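Local coordinates for microcin B17-processing protein McbC (Escherichia coli str. K-12 substr. MG1655, PDB 6GRH) that takes part in converting the inactive microcin B17 precursor peptide into the active antibiotic, as a flavin-binding member of the nitroreductase family with oxidoreductase activity, at residues N93-R98 with P185-V190; I100-V105 with D226-K231; I129-C134 with G215-N220; T147-Y152 with Q168-S173; L223-D226 with K231-V234. All coordinates share one frame; numbering follows the deposited sequence.

Contact 1 of 5, residues N93-R98 with P185-V190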
# COMPACT_ATOMS: atom_id res chain seq x y z
N ASN D 93 21.71 9.01 -42.45
CA ASN D 93 20.79 9.41 -43.51
C ASN D 93 19.68 10.32 -42.98
O ASN D 93 19.22 10.13 -41.85
CB ASN D 93 20.19 8.17 -44.18
CG ASN D 93 21.25 7.30 -44.83
OD1 ASN D 93 22.30 7.78 -45.24
ND2 ASN D 93 20.99 6.01 -44.90
N LYS D 94 19.25 11.28 -43.78
CA LYS D 94 18.17 12.18 -43.41
C LYS D 94 16.86 11.39 -43.35
O LYS D 94 16.65 10.50 -44.16
CB LYS D 94 18.04 13.35 -44.38
CG LYS D 94 19.16 14.39 -44.27
CD LYS D 94 18.92 15.32 -43.08
N LEU D 95 16.01 11.70 -42.37
CA LEU D 95 14.71 11.04 -42.22
C LEU D 95 13.64 12.11 -42.39
O LEU D 95 13.64 13.10 -41.67
CB LEU D 95 14.57 10.36 -40.86
CG LEU D 95 13.17 9.72 -40.59
CD1 LEU D 95 12.96 8.53 -41.51
CD2 LEU D 95 12.99 9.31 -39.16
N SER D 96 12.72 11.90 -43.33
CA SER D 96 11.74 12.93 -43.69
C SER D 96 10.58 12.93 -42.70
O SER D 96 10.25 11.89 -42.10
CB SER D 96 11.19 12.68 -45.09
OG SER D 96 10.31 11.57 -45.08
N ILE D 97 9.95 14.09 -42.53
CA ILE D 97 8.69 14.19 -41.78
C ILE D 97 7.60 13.29 -42.39
O ILE D 97 6.74 12.79 -41.66
CB ILE D 97 8.15 15.64 -41.65
CG1 ILE D 97 7.97 16.33 -43.02
CG2 ILE D 97 9.06 16.47 -40.74
CD1 ILE D 97 7.27 17.67 -42.94
N ARG D 98 7.66 13.08 -43.71
CA ARG D 98 6.74 12.19 -44.44
C ARG D 98 6.73 10.76 -43.88
O ARG D 98 5.67 10.15 -43.73
CB ARG D 98 7.09 12.18 -45.94
N PRO D 185 19.15 6.79 -32.57
CA PRO D 185 17.85 6.79 -33.24
C PRO D 185 17.48 8.18 -33.78
O PRO D 185 17.95 9.19 -33.26
CB PRO D 185 16.87 6.32 -32.16
CG PRO D 185 17.66 6.12 -30.92
CD PRO D 185 19.03 6.66 -31.11
N HIS D 186 16.62 8.22 -34.80
CA HIS D 186 16.11 9.47 -35.35
C HIS D 186 15.05 10.12 -34.46
O HIS D 186 15.02 11.34 -34.31
CB HIS D 186 15.53 9.27 -36.75
CG HIS D 186 16.57 9.14 -37.82
ND1 HIS D 186 17.09 7.92 -38.21
CD2 HIS D 186 17.18 10.07 -38.58
CE1 HIS D 186 17.97 8.11 -39.18
NE2 HIS D 186 18.05 9.41 -39.42
N PHE D 187 14.17 9.31 -33.90
CA PHE D 187 13.10 9.82 -33.07
C PHE D 187 12.60 8.77 -32.12
O PHE D 187 12.98 7.60 -32.24
CB PHE D 187 11.97 10.40 -33.95
CG PHE D 187 11.19 9.39 -34.75
CD1 PHE D 187 11.63 8.96 -35.98
CD2 PHE D 187 9.96 8.92 -34.29
CE1 PHE D 187 10.89 8.06 -36.76
CE2 PHE D 187 9.23 8.00 -35.04
CZ PHE D 187 9.69 7.58 -36.29
N ALA D 188 11.79 9.20 -31.16
CA ALA D 188 11.09 8.30 -30.25
C ALA D 188 9.63 8.62 -30.16
O ALA D 188 9.23 9.75 -30.38
CB ALA D 188 11.71 8.35 -28.87
N LEU D 189 8.84 7.62 -29.83
CA LEU D 189 7.49 7.84 -29.33
C LEU D 189 7.52 7.57 -27.84
O LEU D 189 8.16 6.61 -27.39
CB LEU D 189 6.46 6.98 -30.05
CG LEU D 189 6.30 7.24 -31.55
CD1 LEU D 189 5.28 6.28 -32.12
CD2 LEU D 189 5.92 8.70 -31.83
N VAL D 190 6.84 8.42 -27.08
CA VAL D 190 6.68 8.25 -25.64
C VAL D 190 5.18 8.14 -25.33
O VAL D 190 4.40 9.04 -25.67
CB VAL D 190 7.31 9.42 -24.86
CG1 VAL D 190 7.23 9.15 -23.37
CG2 VAL D 190 8.75 9.64 -25.26
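The backbone O of Asn93 accepts a hydrogen bond from His186 NE2 at 2.8 Å. The ring nitrogen meets the carbonyl nearly end-on, with a C=O...N angle of 173°, and the oxygen lies 16° out of the imidazole plane, a slight tilt. Two residues on, Leu95 reaches over one face of the same ring: its CB stands 3.9 Å from the His186 ring centroid in a CH-pi contact displaced toward the CD2 side. The imidazole is thus held at its rim by a polar bond and on a face by an aliphatic carbon, which together probably restrict its rotation. With CG of Leu95 anti to the backbone N (chi1 176°), the branch runs on to Phe187, where CD2 touches CE1 of the phenylalanine at 3.4 Å, at the ring edge and not over its face. Phe187 in turn stacks with Phe262 and packs on Ile100 and Leu103 of helix 97-108. Ser96 caps that helix, its OG bonded to the N of Thr99. On the strand side, His186 and Phe187 both lie opposite Phe262, a classic beta bulge at the start of strand 187-194, on which the loop leading into helix 97-108 rests through Asn93 and Leu95.

Contact 2 of 5, residues I100-V105 with D226-K231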
# COMPACT_ATOMS: atom_id res chain seq x y z
N ILE D 100 7.62 9.93 -40.73
CA ILE D 100 7.10 9.98 -39.35
C ILE D 100 5.56 10.14 -39.38
O ILE D 100 4.84 9.46 -38.63
CB ILE D 100 7.79 11.10 -38.52
CG1 ILE D 100 9.31 10.87 -38.46
CG2 ILE D 100 7.21 11.16 -37.12
CD1 ILE D 100 10.11 12.02 -37.88
N GLU D 101 5.07 11.00 -40.27
CA GLU D 101 3.62 11.16 -40.50
C GLU D 101 2.93 9.86 -40.89
O GLU D 101 1.84 9.58 -40.40
CB GLU D 101 3.37 12.21 -41.58
CG GLU D 101 3.64 13.63 -41.11
CD GLU D 101 3.64 14.65 -42.23
OE1 GLU D 101 3.25 14.29 -43.37
OE2 GLU D 101 4.03 15.80 -41.98
N LYS D 102 3.56 9.07 -41.75
CA LYS D 102 3.08 7.76 -42.13
C LYS D 102 2.97 6.83 -40.93
O LYS D 102 1.99 6.09 -40.81
CB LYS D 102 4.01 7.09 -43.14
CG LYS D 102 3.75 7.38 -44.58
CD LYS D 102 4.51 6.38 -45.44
CE LYS D 102 4.68 6.88 -46.85
NZ LYS D 102 5.39 5.83 -47.64
N LEU D 103 3.99 6.84 -40.08
CA LEU D 103 3.94 6.02 -38.86
C LEU D 103 2.71 6.38 -38.01
O LEU D 103 1.96 5.50 -37.62
CB LEU D 103 5.21 6.16 -38.03
CG LEU D 103 5.25 5.39 -36.72
CD1 LEU D 103 5.15 3.89 -36.99
CD2 LEU D 103 6.52 5.73 -35.97
N LEU D 104 2.54 7.67 -37.77
CA LEU D 104 1.56 8.17 -36.82
C LEU D 104 0.13 7.88 -37.26
O LEU D 104 -0.65 7.30 -36.50
CB LEU D 104 1.77 9.67 -36.56
CG LEU D 104 3.07 10.06 -35.83
CD1 LEU D 104 3.27 11.56 -35.91
CD2 LEU D 104 3.09 9.60 -34.39
N VAL D 105 -0.21 8.27 -38.49
CA VAL D 105 -1.60 8.10 -38.99
C VAL D 105 -1.98 6.62 -39.14
O VAL D 105 -3.06 6.23 -38.73
CB VAL D 105 -1.91 8.89 -40.28
CG1 VAL D 105 -1.66 10.38 -40.06
CG2 VAL D 105 -1.15 8.36 -41.49
N ASP D 226 7.65 -1.82 -39.31
CA ASP D 226 8.12 -2.92 -40.16
C ASP D 226 7.71 -2.76 -41.62
O ASP D 226 8.48 -3.08 -42.50
CB ASP D 226 7.63 -4.29 -39.65
CG ASP D 226 8.41 -4.81 -38.44
OD1 ASP D 226 8.97 -4.04 -37.62
OD2 ASP D 226 8.43 -6.04 -38.27
N GLN D 227 6.49 -2.28 -41.87
CA GLN D 227 6.01 -2.10 -43.25
C GLN D 227 6.60 -0.92 -43.98
O GLN D 227 6.60 -0.93 -45.21
CB GLN D 227 4.50 -1.96 -43.30
CG GLN D 227 3.74 -3.16 -42.77
CD GLN D 227 2.25 -2.90 -42.76
OE1 GLN D 227 1.63 -2.84 -43.81
NE2 GLN D 227 1.67 -2.73 -41.59
N ILE D 228 7.06 0.10 -43.27
CA ILE D 228 7.61 1.31 -43.91
C ILE D 228 9.13 1.38 -43.87
O ILE D 228 9.70 2.42 -44.23
CB ILE D 228 6.95 2.62 -43.39
CG1 ILE D 228 7.26 2.89 -41.90
CG2 ILE D 228 5.44 2.59 -43.61
CD1 ILE D 228 6.83 4.27 -41.46
N GLY D 229 9.79 0.29 -43.48
CA GLY D 229 11.25 0.23 -43.51
C GLY D 229 11.98 0.96 -42.39
O GLY D 229 13.15 1.33 -42.58
N LEU D 230 11.32 1.18 -41.25
CA LEU D 230 11.97 1.71 -40.06
C LEU D 230 12.29 0.55 -39.14
O LEU D 230 11.57 -0.45 -39.12
CB LEU D 230 11.07 2.68 -39.29
CG LEU D 230 10.92 4.11 -39.73
CD1 LEU D 230 9.91 4.79 -38.82
CD2 LEU D 230 12.25 4.85 -39.70
N LYS D 231 13.36 0.68 -38.36
CA LYS D 231 13.63 -0.26 -37.29
C LYS D 231 13.13 0.40 -36.03
O LYS D 231 13.04 1.63 -35.97
CB LYS D 231 15.13 -0.55 -37.17
CG LYS D 231 15.71 -1.20 -38.41
CD LYS D 231 15.17 -2.61 -38.63
CE LYS D 231 16.04 -3.36 -39.63
NZ LYS D 231 16.13 -2.62 -40.90
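Ile228 meets helix 97-108 with the end of its longer branch, CD1 lying 4.1 Å from the backbone N of Leu103 and 4.2 Å from CB of the same residue. The conformation explains the reach. CG1 sits between the backbone N and the carbonyl carbon (chi1 65°), and the branch then runs on extended (chi2 170°), which carries CD1 to the helix backbone. The shorter branch, CG2, takes the place beside the backbone N and faces the aliphatic part of Lys102, whose CD it approaches at 4.3 Å. One branch of the isoleucine thus serves Leu103, the other the CD methylene of Lys102. Beyond its first torsion the Lys102 chain is nearly straight, which brings CD past CG2 of Ile228 and carries NZ beyond the contact. Leu103 offers its CB and backbone here, while its branch, with CG anti to the backbone N, packs on Phe187 and Phe262, and also on Val224 of helix 204-227. The distances describe loose van der Waals contact without a polar bond. Ile228 is the first residue beyond helix 204-227 to leave helical geometry, and Phe78 of the second subunit also packs on it. The turn after helix 204-227 thus lies between helix 97-108 and the second subunit, while Leu230, just beyond, packs on Phe187 and Phe262 of strands 187-194 and 254-263.

Contact 3 of 5, residues I129-C134 with G215-N220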
# COMPACT_ATOMS: atom_id res chain seq x y z
N ILE D 129 -4.36 7.14 -22.97
CA ILE D 129 -2.95 7.14 -23.24
C ILE D 129 -2.68 8.16 -24.31
O ILE D 129 -3.33 8.18 -25.34
CB ILE D 129 -2.46 5.74 -23.71
CG1 ILE D 129 -2.79 4.70 -22.67
CG2 ILE D 129 -0.97 5.75 -24.07
CD1 ILE D 129 -2.25 4.99 -21.29
N GLU D 130 -1.69 9.02 -24.06
CA GLU D 130 -1.27 10.05 -25.00
C GLU D 130 0.06 9.66 -25.64
O GLU D 130 0.92 9.07 -24.98
CB GLU D 130 -1.13 11.38 -24.27
CG GLU D 130 -2.42 11.81 -23.59
CD GLU D 130 -3.60 12.00 -24.55
OE1 GLU D 130 -3.43 12.56 -25.64
OE2 GLU D 130 -4.73 11.60 -24.19
N VAL D 131 0.20 9.98 -26.92
CA VAL D 131 1.46 9.74 -27.64
C VAL D 131 2.20 11.05 -27.86
O VAL D 131 1.66 12.01 -28.42
CB VAL D 131 1.24 9.12 -29.04
CG1 VAL D 131 2.59 8.75 -29.68
CG2 VAL D 131 0.33 7.93 -28.96
N PHE D 132 3.46 11.07 -27.45
CA PHE D 132 4.33 12.20 -27.68
C PHE D 132 5.46 11.78 -28.63
O PHE D 132 5.92 10.64 -28.60
CB PHE D 132 4.88 12.70 -26.35
CG PHE D 132 3.87 13.41 -25.49
CD1 PHE D 132 3.03 12.70 -24.65
CD2 PHE D 132 3.76 14.80 -25.51
CE1 PHE D 132 2.11 13.35 -23.83
CE2 PHE D 132 2.84 15.47 -24.70
CZ PHE D 132 1.99 14.74 -23.87
N LEU D 133 5.85 12.71 -29.48
CA LEU D 133 6.87 12.49 -30.49
C LEU D 133 8.09 13.28 -30.06
O LEU D 133 7.98 14.48 -29.81
CB LEU D 133 6.39 12.97 -31.84
CG LEU D 133 7.43 13.13 -32.97
CD1 LEU D 133 8.05 11.79 -33.31
CD2 LEU D 133 6.73 13.75 -34.17
N CYS D 134 9.24 12.61 -29.96
CA CYS D 134 10.50 13.25 -29.56
C CYS D 134 11.50 13.17 -30.70
O CYS D 134 11.85 12.08 -31.14
CB CYS D 134 11.06 12.58 -28.30
SG CYS D 134 10.07 12.89 -26.81
N GLY D 215 0.25 -1.06 -24.73
CA GLY D 215 0.81 -2.15 -25.47
C GLY D 215 0.14 -2.34 -26.81
O GLY D 215 0.84 -2.63 -27.80
N SER D 216 -1.20 -2.17 -26.88
CA SER D 216 -1.86 -2.23 -28.18
C SER D 216 -1.36 -1.11 -29.10
O SER D 216 -1.28 -1.28 -30.35
CB SER D 216 -3.41 -2.19 -28.05
OG SER D 216 -3.86 -0.92 -27.64
N MET D 217 -1.04 0.03 -28.52
CA MET D 217 -0.58 1.17 -29.31
C MET D 217 0.83 0.95 -29.83
O MET D 217 1.06 1.09 -31.03
CB MET D 217 -0.69 2.47 -28.53
CG MET D 217 -2.13 2.80 -28.21
SD MET D 217 -2.26 4.09 -26.98
CE MET D 217 -1.63 5.48 -27.91
N TYR D 218 1.78 0.60 -28.97
CA TYR D 218 3.13 0.41 -29.48
C TYR D 218 3.21 -0.78 -30.45
O TYR D 218 4.08 -0.80 -31.33
CB TYR D 218 4.20 0.38 -28.39
CG TYR D 218 4.30 -0.82 -27.47
CD1 TYR D 218 4.53 -2.10 -27.95
CD2 TYR D 218 4.25 -0.64 -26.09
CE1 TYR D 218 4.65 -3.18 -27.07
CE2 TYR D 218 4.38 -1.71 -25.20
CZ TYR D 218 4.59 -2.97 -25.69
OH TYR D 218 4.70 -4.03 -24.82
N GLN D 219 2.32 -1.76 -30.29
CA GLN D 219 2.31 -2.91 -31.18
C GLN D 219 1.89 -2.52 -32.60
O GLN D 219 2.50 -2.97 -33.55
CB GLN D 219 1.39 -4.02 -30.64
CG GLN D 219 1.41 -5.32 -31.44
CD GLN D 219 2.78 -5.99 -31.55
OE1 GLN D 219 3.71 -5.70 -30.78
NE2 GLN D 219 2.92 -6.90 -32.54
N ASN D 220 0.88 -1.67 -32.73
CA ASN D 220 0.53 -1.08 -34.03
C ASN D 220 1.73 -0.35 -34.65
O ASN D 220 1.95 -0.43 -35.87
CB ASN D 220 -0.63 -0.09 -33.90
CG ASN D 220 -1.98 -0.74 -34.06
OD1 ASN D 220 -2.08 -1.96 -34.07
ND2 ASN D 220 -3.03 0.08 -34.16
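This is a buried, wholly apolar helix-on-sheet contact near the centre of the chain, in which Met217 of helix 204-227 reaches across to strand 129-135. Its sulfur and terminal methyl do the touching. SD lies 3.6 Å from CG2 of Ile129 and 3.7 Å from CB of that residue, while CE comes to 3.3 Å from CG2 of Val131, closer than carbon atoms usually pack. The chain is extended as far as SD and then bends (chi3 68°), which turns the methyl along the strand from Ile129 toward Val131. Both strand residues point to the helix from the same side of the sheet, two positions apart, and Met217 spans them. Phe108 of helix 97-108 packs on Met217 and Val131, and Tyr120 also touches the methionine, whose side chain is about 9 Å from a bound flavin. With no polar group in the interface, attachment rests on dispersion and on the exclusion of water, and the bend at chi3 probably lets the unbranched thioether serve two beta-branched residues at once.

Contact 4 of 5, residues T147-Y152 with Q168-S173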
# COMPACT_ATOMS: atom_id res chain seq x y z
N THR D 147 11.41 23.07 -32.27
CA THR D 147 10.49 22.31 -31.44
C THR D 147 10.82 20.84 -31.62
O THR D 147 10.77 20.33 -32.75
CB THR D 147 9.04 22.59 -31.84
OG1 THR D 147 8.79 23.98 -31.66
CG2 THR D 147 8.06 21.77 -31.02
N ASN D 148 11.19 20.17 -30.53
CA ASN D 148 11.62 18.78 -30.58
C ASN D 148 10.73 17.80 -29.87
O ASN D 148 10.98 16.62 -29.94
CB ASN D 148 13.03 18.65 -30.04
CG ASN D 148 14.04 19.23 -30.98
OD1 ASN D 148 14.00 18.94 -32.18
ND2 ASN D 148 14.92 20.08 -30.47
N VAL D 149 9.69 18.28 -29.19
CA VAL D 149 8.67 17.42 -28.62
C VAL D 149 7.33 17.89 -29.15
O VAL D 149 7.08 19.09 -29.16
CB VAL D 149 8.65 17.46 -27.09
CG1 VAL D 149 7.66 16.46 -26.55
CG2 VAL D 149 10.03 17.17 -26.52
N TYR D 150 6.50 16.95 -29.57
CA TYR D 150 5.16 17.23 -30.07
C TYR D 150 4.22 16.24 -29.41
O TYR D 150 4.66 15.20 -28.93
CB TYR D 150 5.09 17.03 -31.60
CG TYR D 150 5.93 17.97 -32.42
CD1 TYR D 150 7.26 17.66 -32.74
CD2 TYR D 150 5.41 19.15 -32.90
CE1 TYR D 150 8.03 18.51 -33.50
CE2 TYR D 150 6.18 20.02 -33.66
CZ TYR D 150 7.49 19.69 -33.96
OH TYR D 150 8.24 20.56 -34.70
N HIS D 151 2.93 16.57 -29.40
CA HIS D 151 1.90 15.67 -28.93
C HIS D 151 1.04 15.32 -30.14
O HIS D 151 0.55 16.21 -30.81
CB HIS D 151 1.14 16.39 -27.83
CG HIS D 151 -0.10 15.70 -27.38
ND1 HIS D 151 -1.27 16.39 -27.16
CD2 HIS D 151 -0.36 14.41 -27.09
CE1 HIS D 151 -2.21 15.54 -26.75
NE2 HIS D 151 -1.67 14.34 -26.68
N TYR D 152 0.88 14.02 -30.45
CA TYR D 152 0.04 13.60 -31.56
C TYR D 152 -1.43 13.55 -31.14
O TYR D 152 -1.75 12.91 -30.15
CB TYR D 152 0.47 12.23 -32.13
CG TYR D 152 -0.35 11.84 -33.35
CD1 TYR D 152 -0.40 12.66 -34.46
CD2 TYR D 152 -1.10 10.67 -33.38
CE1 TYR D 152 -1.14 12.34 -35.58
CE2 TYR D 152 -1.86 10.33 -34.50
CZ TYR D 152 -1.87 11.16 -35.60
OH TYR D 152 -2.62 10.86 -36.73
N GLN D 168 19.84 16.83 -27.85
CA GLN D 168 20.76 16.14 -26.91
C GLN D 168 20.17 15.89 -25.51
O GLN D 168 20.35 14.81 -24.94
CB GLN D 168 22.08 16.89 -26.78
CG GLN D 168 22.86 16.98 -28.10
CD GLN D 168 22.54 18.21 -28.96
OE1 GLN D 168 21.61 19.00 -28.68
NE2 GLN D 168 23.31 18.38 -30.03
N SER D 169 19.46 16.88 -24.96
CA SER D 169 18.77 16.71 -23.66
C SER D 169 17.70 15.63 -23.71
O SER D 169 17.57 14.84 -22.77
CB SER D 169 18.08 18.01 -23.21
OG SER D 169 19.02 19.05 -23.08
N LEU D 170 16.92 15.62 -24.78
CA LEU D 170 15.89 14.61 -24.95
C LEU D 170 16.47 13.24 -25.06
O LEU D 170 15.94 12.32 -24.46
CB LEU D 170 15.05 14.83 -26.22
CG LEU D 170 13.82 15.69 -26.14
CD1 LEU D 170 13.27 15.88 -27.54
CD2 LEU D 170 12.78 15.06 -25.20
N TYR D 171 17.50 13.11 -25.89
CA TYR D 171 18.20 11.84 -26.07
C TYR D 171 18.76 11.32 -24.74
O TYR D 171 18.58 10.16 -24.39
CB TYR D 171 19.34 11.98 -27.09
CG TYR D 171 20.15 10.72 -27.22
CD1 TYR D 171 21.35 10.57 -26.52
CD2 TYR D 171 19.71 9.66 -28.00
CE1 TYR D 171 22.10 9.40 -26.63
CE2 TYR D 171 20.46 8.50 -28.12
CZ TYR D 171 21.65 8.38 -27.43
OH TYR D 171 22.36 7.21 -27.53
N ARG D 172 19.43 12.20 -24.00
CA ARG D 172 20.00 11.83 -22.70
C ARG D 172 18.90 11.28 -21.78
O ARG D 172 19.05 10.18 -21.22
CB ARG D 172 20.72 13.03 -22.07
CG ARG D 172 21.34 12.74 -20.72
CD ARG D 172 22.09 13.94 -20.17
NE ARG D 172 22.08 13.89 -18.70
CZ ARG D 172 22.94 13.20 -17.94
NH1 ARG D 172 23.95 12.50 -18.48
NH2 ARG D 172 22.78 13.24 -16.61
N SER D 173 17.79 12.00 -21.66
CA SER D 173 16.69 11.57 -20.77
C SER D 173 16.04 10.24 -21.18
O SER D 173 15.74 9.38 -20.33
CB SER D 173 15.64 12.68 -20.62
OG SER D 173 14.75 12.75 -21.73
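A single side chain, Leu170, carries the whole helix side of this contact, and its CD1 methyl comes within 3.4 Å of a backbone oxygen, that of Asn148. The same methyl lies 3.7 Å from Asn148 CB and 3.6 Å from Val149 CG2, so it sits where the two residues adjoin. The other methyl, CD2, is 3.7 Å from Val149 CG2; that one valine branch thus touches both arms of the leucine fork. Val149 presents CG2 because CG1 takes the position anti to the backbone N (chi1 -175°). Polar bonding lies to the side: Ser173 OG donates to the O of Leu170 one turn back at 3.0 Å, while the side-chain OD1 of Asn148 is bonded to Arg135 NH1 and its ND2 to the O of Cys165. Asn148 and Val149 both face Ala163, forming a classic beta bulge between strands 149-153 and 158-163. Helix 167-175 follows the second of these strands and lies beside their bulged end, with helix 240-246 touching it through Thr246, which meets both Leu170 and Ser173.

Contact 5 of 5, residues L223-D226 with K231-V234. With FMN (flavin mononucleotide), chain O.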
# COMPACT_ATOMS: atom_id res chain seq x y z
N LEU D 223 4.25 -2.89 -36.00
CA LEU D 223 3.76 -3.45 -37.25
C LEU D 223 3.83 -2.42 -38.39
O LEU D 223 4.29 -2.75 -39.47
CB LEU D 223 2.35 -4.01 -37.07
CG LEU D 223 2.20 -5.15 -36.07
CD1 LEU D 223 0.72 -5.47 -35.86
CD2 LEU D 223 2.99 -6.38 -36.48
N VAL D 224 3.45 -1.18 -38.13
CA VAL D 224 3.51 -0.14 -39.15
C VAL D 224 4.98 0.16 -39.52
O VAL D 224 5.33 0.24 -40.70
CB VAL D 224 2.74 1.13 -38.71
CG1 VAL D 224 2.97 2.30 -39.66
CG2 VAL D 224 1.23 0.83 -38.59
N ALA D 225 5.84 0.26 -38.50
CA ALA D 225 7.28 0.51 -38.70
C ALA D 225 7.97 -0.55 -39.56
O ALA D 225 8.75 -0.22 -40.47
CB ALA D 225 7.98 0.61 -37.36
N ASP D 226 7.65 -1.82 -39.31
CA ASP D 226 8.12 -2.92 -40.16
C ASP D 226 7.71 -2.76 -41.62
O ASP D 226 8.48 -3.08 -42.50
CB ASP D 226 7.63 -4.29 -39.65
CG ASP D 226 8.41 -4.81 -38.44
OD1 ASP D 226 8.97 -4.04 -37.62
OD2 ASP D 226 8.43 -6.04 -38.27
N LYS D 231 13.36 0.68 -38.36
CA LYS D 231 13.63 -0.26 -37.29
C LYS D 231 13.13 0.40 -36.03
O LYS D 231 13.04 1.63 -35.97
CB LYS D 231 15.13 -0.55 -37.17
CG LYS D 231 15.71 -1.20 -38.41
CD LYS D 231 15.17 -2.61 -38.63
CE LYS D 231 16.04 -3.36 -39.63
NZ LYS D 231 16.13 -2.62 -40.90
N ASN D 232 12.80 -0.40 -35.02
CA ASN D 232 12.28 0.15 -33.78
C ASN D 232 12.65 -0.72 -32.60
O ASN D 232 12.91 -1.93 -32.75
CB ASN D 232 10.75 0.29 -33.85
CG ASN D 232 10.04 -1.00 -33.48
OD1 ASN D 232 9.73 -1.21 -32.32
ND2 ASN D 232 9.92 -1.91 -34.44
N ARG D 233 12.64 -0.12 -31.41
CA ARG D 233 12.82 -0.85 -30.17
C ARG D 233 12.00 -0.21 -29.05
O ARG D 233 12.18 0.96 -28.74
CB ARG D 233 14.30 -0.91 -29.76
CG ARG D 233 14.56 -1.75 -28.51
CD ARG D 233 16.03 -1.99 -28.22
NE ARG D 233 16.60 -2.99 -29.13
CZ ARG D 233 16.81 -4.29 -28.86
NH1 ARG D 233 16.52 -4.82 -27.67
NH2 ARG D 233 17.28 -5.08 -29.82
N VAL D 234 11.15 -1.01 -28.42
CA VAL D 234 10.44 -0.60 -27.21
C VAL D 234 11.47 -0.61 -26.09
O VAL D 234 12.33 -1.47 -26.06
CB VAL D 234 9.22 -1.53 -26.91
CG1 VAL D 234 8.42 -1.04 -25.70
CG2 VAL D 234 8.30 -1.59 -28.11
N1 FMN O . 15.33 -3.73 -25.07
C2 FMN O . 16.41 -3.10 -24.54
O2 FMN O . 17.51 -3.28 -25.10
N3 FMN O . 16.33 -2.30 -23.45
C4 FMN O . 15.15 -2.07 -22.81
O4 FMN O . 15.09 -1.33 -21.81
C4A FMN O . 13.93 -2.73 -23.32
N5 FMN O . 12.72 -2.57 -22.74
C5A FMN O . 11.61 -3.18 -23.25
C6 FMN O . 10.38 -2.97 -22.63
C7 FMN O . 9.22 -3.58 -23.11
C7M FMN O . 7.91 -3.34 -22.41
C8 FMN O . 9.29 -4.45 -24.31
C8M FMN O . 8.05 -5.11 -24.84
C9 FMN O . 10.52 -4.66 -24.94
C9A FMN O . 11.70 -4.06 -24.46
N10 FMN O . 12.96 -4.25 -25.08
C10 FMN O . 14.09 -3.59 -24.52
C1' FMN O . 13.14 -5.08 -26.27
C2' FMN O . 13.26 -6.54 -25.87
O2' FMN O . 14.52 -6.75 -25.21
C3' FMN O . 13.07 -7.43 -27.10
O3' FMN O . 11.73 -7.31 -27.59
C4' FMN O . 13.38 -8.90 -26.83
O4' FMN O . 14.75 -9.04 -26.45
C5' FMN O . 13.14 -9.81 -28.03
O5' FMN O . 13.93 -9.36 -29.12
P FMN O . 13.25 -8.95 -30.52
O1P FMN O . 12.32 -7.80 -30.23
O2P FMN O . 14.44 -8.53 -31.36
O3P FMN O . 12.60 -10.23 -30.94
O HOH W 1 10.35 -4.90 -35.47
O HOH W 2 10.61 -2.04 -37.18
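Helix 204-227 ends with a tight return of the chain into strand 231-235, which brings CA of Ala225 to 6.6 Å from CA of Lys231. Across this turn the side chains of Asp226 and Asn232 approach without a direct bond, OD1 of the aspartate lying 3.9 Å from ND2 of the asparagine. Their carboxylate and amide planes are 49° apart, and two waters bridge them. One accepts from Asn232 ND2 at 2.8 Å and lies 2.6 Å from Asp226 OD1; the other bridges the same atoms, with a weak bond from ND2. Asn232 has CG between the backbone N and the carbonyl carbon (chi1 85°), which turns its amide toward the helix, where ND2 also nears the Ala225 methyl. Asn232 OD1 is held by Gln260 NE2, Asp226 OD2 by the N of Leu83. The next residue serves the flavin. Arg233 NH1 donates to FMN N1 at 3.1 Å, with N1 in the guanidinium plane, and adds a weak bond to O2, while Ser85 O and Gly86 O hold its other nitrogens. Val234 O approaches FMN N10 to 3.0 Å, and Val234 CG1 packs on the ring at C7. Arg181 also bonds the flavin, and a cationic group beside N1 and O2 would be expected to stabilise negative charge on the reduced flavin, as in other flavoproteins, while Asp226 and Asn232 link helix end and strand through water.

Contacts 1, 3 and 4 are buried, contact 3 lying nearest the chain centre; contact 5 is also mostly buried, and contact 2 is partly buried. All but contact 1 border the second subunit. Contact 1 lies on the loop before helix 97-108, contact 2 on the helix itself, and helix 204-227 serves contacts 2, 3 and 5. Contacts 1, 3, 4 and 5 all reach one antiparallel sheet, and Phe187 joins contact 1 to contact 2 through Ile100, Leu103 and Leu230. Contacts 2, 3 and 4 are apolar at different depths, with a methionine thioether in contact 3; contact 1 adds a histidine bond to its packing, and contact 5, next to the flavin, relies on waters and charged groups.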